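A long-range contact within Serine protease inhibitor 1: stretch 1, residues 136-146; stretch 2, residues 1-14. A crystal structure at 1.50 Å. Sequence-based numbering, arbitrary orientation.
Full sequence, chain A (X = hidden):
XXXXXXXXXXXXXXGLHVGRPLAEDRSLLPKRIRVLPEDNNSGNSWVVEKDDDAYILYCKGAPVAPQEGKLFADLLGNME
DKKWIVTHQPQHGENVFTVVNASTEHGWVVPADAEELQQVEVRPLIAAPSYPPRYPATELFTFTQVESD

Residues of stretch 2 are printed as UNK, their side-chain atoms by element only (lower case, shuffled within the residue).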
# COMPACT_ATOMS: atom_id res chain seq x y z
N PRO A 136 -1.97 3.78 -14.58
CA PRO A 136 -2.62 2.48 -14.67
C PRO A 136 -3.22 2.04 -13.32
O PRO A 136 -2.70 2.41 -12.25
CB PRO A 136 -1.48 1.53 -15.08
CG PRO A 136 -0.26 2.20 -14.45
CD PRO A 136 -0.49 3.69 -14.62
N ALA A 137 -4.27 1.21 -13.36
CA ALA A 137 -4.92 0.80 -12.14
C ALA A 137 -4.00 0.05 -11.17
O ALA A 137 -4.28 0.02 -9.94
CB ALA A 137 -6.15 -0.10 -12.47
N THR A 138 -2.96 -0.57 -11.75
CA THR A 138 -1.95 -1.29 -10.99
C THR A 138 -1.26 -0.41 -9.93
O THR A 138 -0.66 -0.93 -8.98
CB THR A 138 -0.88 -1.79 -11.93
OG1 THR A 138 -0.39 -0.62 -12.61
CG2 THR A 138 -1.50 -2.81 -12.92
N GLU A 139 -1.36 0.91 -10.06
CA GLU A 139 -0.62 1.84 -9.19
C GLU A 139 -1.56 2.70 -8.36
O GLU A 139 -1.10 3.57 -7.63
CB GLU A 139 0.28 2.75 -10.05
CG GLU A 139 1.24 1.91 -10.91
CD GLU A 139 2.13 2.74 -11.81
OE1 GLU A 139 1.69 3.90 -12.10
OE2 GLU A 139 3.14 2.23 -12.30
N LEU A 140 -2.86 2.39 -8.41
CA LEU A 140 -3.89 3.19 -7.72
C LEU A 140 -4.59 2.40 -6.61
O LEU A 140 -4.91 1.20 -6.79
CB LEU A 140 -4.92 3.68 -8.76
CG LEU A 140 -4.28 4.60 -9.84
CD1 LEU A 140 -5.41 4.85 -10.83
CD2 LEU A 140 -3.78 5.93 -9.24
N PHE A 141 -4.78 3.04 -5.48
CA PHE A 141 -5.41 2.44 -4.31
C PHE A 141 -6.51 3.35 -3.81
O PHE A 141 -6.31 4.54 -3.70
CB PHE A 141 -4.31 2.27 -3.26
CG PHE A 141 -3.26 1.34 -3.71
CD1 PHE A 141 -2.24 1.79 -4.55
CD2 PHE A 141 -3.40 -0.04 -3.57
CE1 PHE A 141 -1.30 0.90 -5.11
CE2 PHE A 141 -2.46 -0.89 -4.08
CZ PHE A 141 -1.45 -0.46 -4.90
N THR A 142 -7.62 2.76 -3.36
CA THR A 142 -8.67 3.51 -2.70
C THR A 142 -8.53 3.44 -1.20
O THR A 142 -8.47 2.31 -0.64
CB THR A 142 -10.06 3.00 -3.11
OG1 THR A 142 -10.17 3.05 -4.53
CG2 THR A 142 -11.19 3.88 -2.54
N PHE A 143 -8.30 4.57 -0.55
CA PHE A 143 -8.17 4.63 0.92
C PHE A 143 -9.49 5.20 1.43
O PHE A 143 -9.81 6.36 1.14
CB PHE A 143 -7.06 5.58 1.35
CG PHE A 143 -5.68 5.00 1.32
CD1 PHE A 143 -5.07 4.63 0.11
CD2 PHE A 143 -4.97 4.85 2.50
CE1 PHE A 143 -3.74 4.14 0.09
CE2 PHE A 143 -3.67 4.36 2.49
CZ PHE A 143 -3.05 3.97 1.29
N THR A 144 -10.27 4.36 2.12
CA THR A 144 -11.60 4.77 2.60
C THR A 144 -11.59 4.85 4.13
O THR A 144 -11.32 3.86 4.82
CB THR A 144 -12.70 3.79 2.16
OG1 THR A 144 -12.69 3.67 0.73
CG2 THR A 144 -14.04 4.34 2.55
N GLN A 145 -11.76 6.08 4.64
CA GLN A 145 -11.67 6.35 6.07
C GLN A 145 -12.79 5.63 6.82
O GLN A 145 -13.95 5.68 6.41
CB GLN A 145 -11.76 7.84 6.33
CG GLN A 145 -11.36 8.17 7.77
CD GLN A 145 -11.04 9.64 7.96
OE1 GLN A 145 -11.36 10.47 7.11
NE2 GLN A 145 -10.46 9.96 9.11
N VAL A 146 -12.41 4.94 7.89
CA VAL A 146 -13.38 4.19 8.70
C VAL A 146 -14.27 5.16 9.50
O VAL A 146 -13.80 6.21 9.95
CB VAL A 146 -12.65 3.24 9.66
CG1 VAL A 146 -13.61 2.74 10.75
CG2 VAL A 146 -12.03 2.07 8.89
N UNK A 1 -0.89 14.39 -0.11
CA UNK A 1 -1.24 14.38 1.33
C UNK A 1 -2.49 13.53 1.52
O UNK A 1 -3.16 13.21 0.56
o UNK A 1 -2.68 16.31 1.11
c UNK A 1 -1.55 15.82 1.80
N UNK A 2 -2.72 13.08 2.75
CA UNK A 2 -3.90 12.33 3.12
C UNK A 2 -4.12 12.63 4.60
O UNK A 2 -3.16 12.84 5.35
c UNK A 2 -4.95 10.00 3.20
c UNK A 2 -2.52 10.27 3.70
c UNK A 2 -4.87 8.46 2.89
c UNK A 2 -3.69 10.78 2.87
N UNK A 3 -5.38 12.69 5.01
CA UNK A 3 -5.67 13.02 6.40
C UNK A 3 -5.24 11.81 7.23
O UNK A 3 -5.59 10.69 6.91
n UNK A 3 -11.32 13.35 7.99
c UNK A 3 -7.53 13.77 7.97
c UNK A 3 -8.97 14.24 8.01
c UNK A 3 -7.17 13.29 6.57
c UNK A 3 -9.88 13.07 8.29
N UNK A 4 -4.41 12.03 8.26
CA UNK A 4 -4.13 10.90 9.15
C UNK A 4 -5.39 10.30 9.77
O UNK A 4 -6.38 11.00 10.04
c UNK A 4 -3.24 11.51 10.24
c UNK A 4 -3.80 13.29 8.73
c UNK A 4 -2.78 12.82 9.71
N UNK A 5 -5.37 8.98 9.96
CA UNK A 5 -6.50 8.27 10.54
C UNK A 5 -6.43 6.82 10.11
O UNK A 5 -5.37 6.34 9.71
N UNK A 6 -7.58 6.17 10.17
CA UNK A 6 -7.66 4.72 10.01
C UNK A 6 -8.50 4.46 8.74
O UNK A 6 -9.57 5.06 8.55
c UNK A 6 -8.35 4.04 11.24
o UNK A 6 -7.54 4.21 12.41
c UNK A 6 -8.59 2.56 11.00
N UNK A 7 -7.98 3.59 7.87
CA UNK A 7 -8.50 3.38 6.50
C UNK A 7 -8.58 1.92 6.09
O UNK A 7 -7.64 1.16 6.34
c UNK A 7 -7.55 4.06 5.49
c UNK A 7 -7.60 8.34 5.67
c UNK A 7 -8.43 6.32 4.75
c UNK A 7 -8.45 7.68 4.80
c UNK A 7 -7.59 5.57 5.57
c UNK A 7 -6.75 7.65 6.49
c UNK A 7 -6.73 6.26 6.44
o UNK A 7 -7.65 9.71 5.68
N UNK A 8 -9.59 1.60 5.28
CA UNK A 8 -9.60 0.36 4.50
C UNK A 8 -8.96 0.68 3.15
O UNK A 8 -9.07 1.81 2.68
o UNK A 8 -13.22 -1.80 4.05
c UNK A 8 -11.69 -0.67 5.51
c UNK A 8 -12.71 -1.76 5.19
o UNK A 8 -12.97 -2.61 6.08
c UNK A 8 -11.02 -0.13 4.25
N UNK A 9 -8.12 -0.21 2.69
CA UNK A 9 -7.37 0.04 1.44
C UNK A 9 -7.64 -1.03 0.41
O UNK A 9 -7.46 -2.21 0.71
c UNK A 9 -5.55 1.13 2.79
c UNK A 9 -5.85 0.12 1.71
c UNK A 9 -5.07 0.42 0.44
N UNK A 10 -8.11 -0.67 -0.79
CA UNK A 10 -8.29 -1.64 -1.87
C UNK A 10 -7.49 -1.23 -3.10
O UNK A 10 -7.14 -0.06 -3.27
o UNK A 10 -10.24 -0.38 -2.61
c UNK A 10 -10.60 -2.33 -1.19
c UNK A 10 -9.76 -1.72 -2.32
N UNK A 11 -7.13 -2.23 -3.88
CA UNK A 11 -6.48 -2.04 -5.18
C UNK A 11 -7.46 -1.72 -6.29
O UNK A 11 -8.46 -2.39 -6.43
c UNK A 11 -5.73 -3.32 -5.55
o UNK A 11 -5.28 -3.30 -6.91
N UNK A 12 -7.17 -0.71 -7.11
CA UNK A 12 -8.05 -0.39 -8.22
C UNK A 12 -8.02 -1.46 -9.31
O UNK A 12 -8.92 -1.51 -10.14
c UNK A 12 -9.82 3.42 -9.31
c UNK A 12 -7.67 0.97 -8.82
c UNK A 12 -9.60 2.53 -8.13
n UNK A 12 -11.28 3.47 -9.59
c UNK A 12 -8.12 2.19 -7.95
N UNK A 13 -7.00 -2.32 -9.31
CA UNK A 13 -6.91 -3.42 -10.31
C UNK A 13 -8.11 -4.35 -10.19
O UNK A 13 -8.68 -4.79 -11.20
c UNK A 13 -4.47 -3.47 -10.37
c UNK A 13 -5.66 -4.29 -10.05
c UNK A 13 -5.67 -5.59 -10.94
N UNK A 14 -8.46 -4.69 -8.97
CA UNK A 14 -9.37 -5.84 -8.78
C UNK A 14 -10.40 -5.59 -7.70
O UNK A 14 -11.28 -6.42 -7.48
o UNK A 14 -7.67 -6.21 -6.55
c UNK A 14 -7.46 -6.91 -7.51
n UNK A 14 -6.30 -7.49 -7.75
c UNK A 14 -8.55 -7.11 -8.54
O HOH W 1 -9.66 7.73 11.25
O HOH W 2 -9.85 0.46 -5.28
O HOH W 3 -3.54 -1.20 -7.38

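Position 1 has one carbon and one oxygen beyond CA and lies out of reach of stretch 1. It is S1.

Position 2 has four carbons, forked at the first, with one arm two carbons long. The end of the long arm packs against the F143 ring. This is I2, with CD1 3.6 Å from F143 CD2.

Position 3 has four carbons in a row ending in nitrogen, which reaches the amide oxygen of Q145. It is K3; its NZ donates a hydrogen bond to Q145 OE1 at 3.0 Å.

Position 4 has three carbons closing a ring onto the backbone nitrogen. That makes it P4. Its CA-to-CB bond points away from stretch 1.

Position 5 has no side-chain atoms. An ideal CB would lie 3.0 Å from Q145 NE2 and would also jam against the preceding carbonyl oxygen. The residue is G5.

Position 6 has one carbon bearing an oxygen and a carbon. The branch carbon comes near V146 CG2. It is T6, with CG2 4.1 Å from V146 CG2. Its backbone O accepts a hydrogen bond from V146 N at 2.9 Å. Water 1 accepts from both T6 N and Q145 NE2.

Position 7 has one carbon and then a six-carbon ring bearing an oxygen. The ring lies against F143 and Q145. This is Y7. The CG of Q145 sits over one face of the ring, and the edge of the F143 ring points toward a face of it. Y7 OH donates to K3 O at 2.6 Å.

Position 8 has three carbons, the third carrying two oxygens, and its side chain approaches V146. The two oxygens on the third carbon make a carboxylate. It is E8. Its backbone pairs with T144: E8 N to T144 O and T144 N to E8 O are both 2.9 Å.

Position 9 has one carbon carrying two more, packed against F141 and F143. It is V9. CG2 lies 3.9 Å from the centroid of the F143 ring, over its face, and CG1 is 4.2 Å from F141 CB.

Position 10 has one carbon bearing an oxygen and a carbon. The oxygen is 3.4 Å from CB of T142. This is T10. Water 2 bridges T10 OG1 and T142 OG1.

Position 11 has one carbon and one oxygen, with CB near the F141 ring. It is S11. Water 3 links S11 OG to L140 O.

Position 12 has four carbons in a row ending in nitrogen. Its carbons lie against L140 and T142. The chain starts toward stretch 1, but its end leads away. It is K12, with CG 3.6 Å from L140 CB. Its backbone N donates to L140 O at 3.0 Å.

Position 13 has one carbon carrying two more, beside A137 and T138. It is V13; CG2 is 3.4 Å from T138 CA.

Position 14 has two carbons, the second carrying oxygen and nitrogen. It is N14, out of reach.

The contact is an antiparallel strand pair. Backbone hydrogen bonds set the register. I2, Y7 and V9 pack around F143 on one face, while T10 and T142 share a water on the other.

Stretch 2 (1-14) SIKPGTYEVTSKVN
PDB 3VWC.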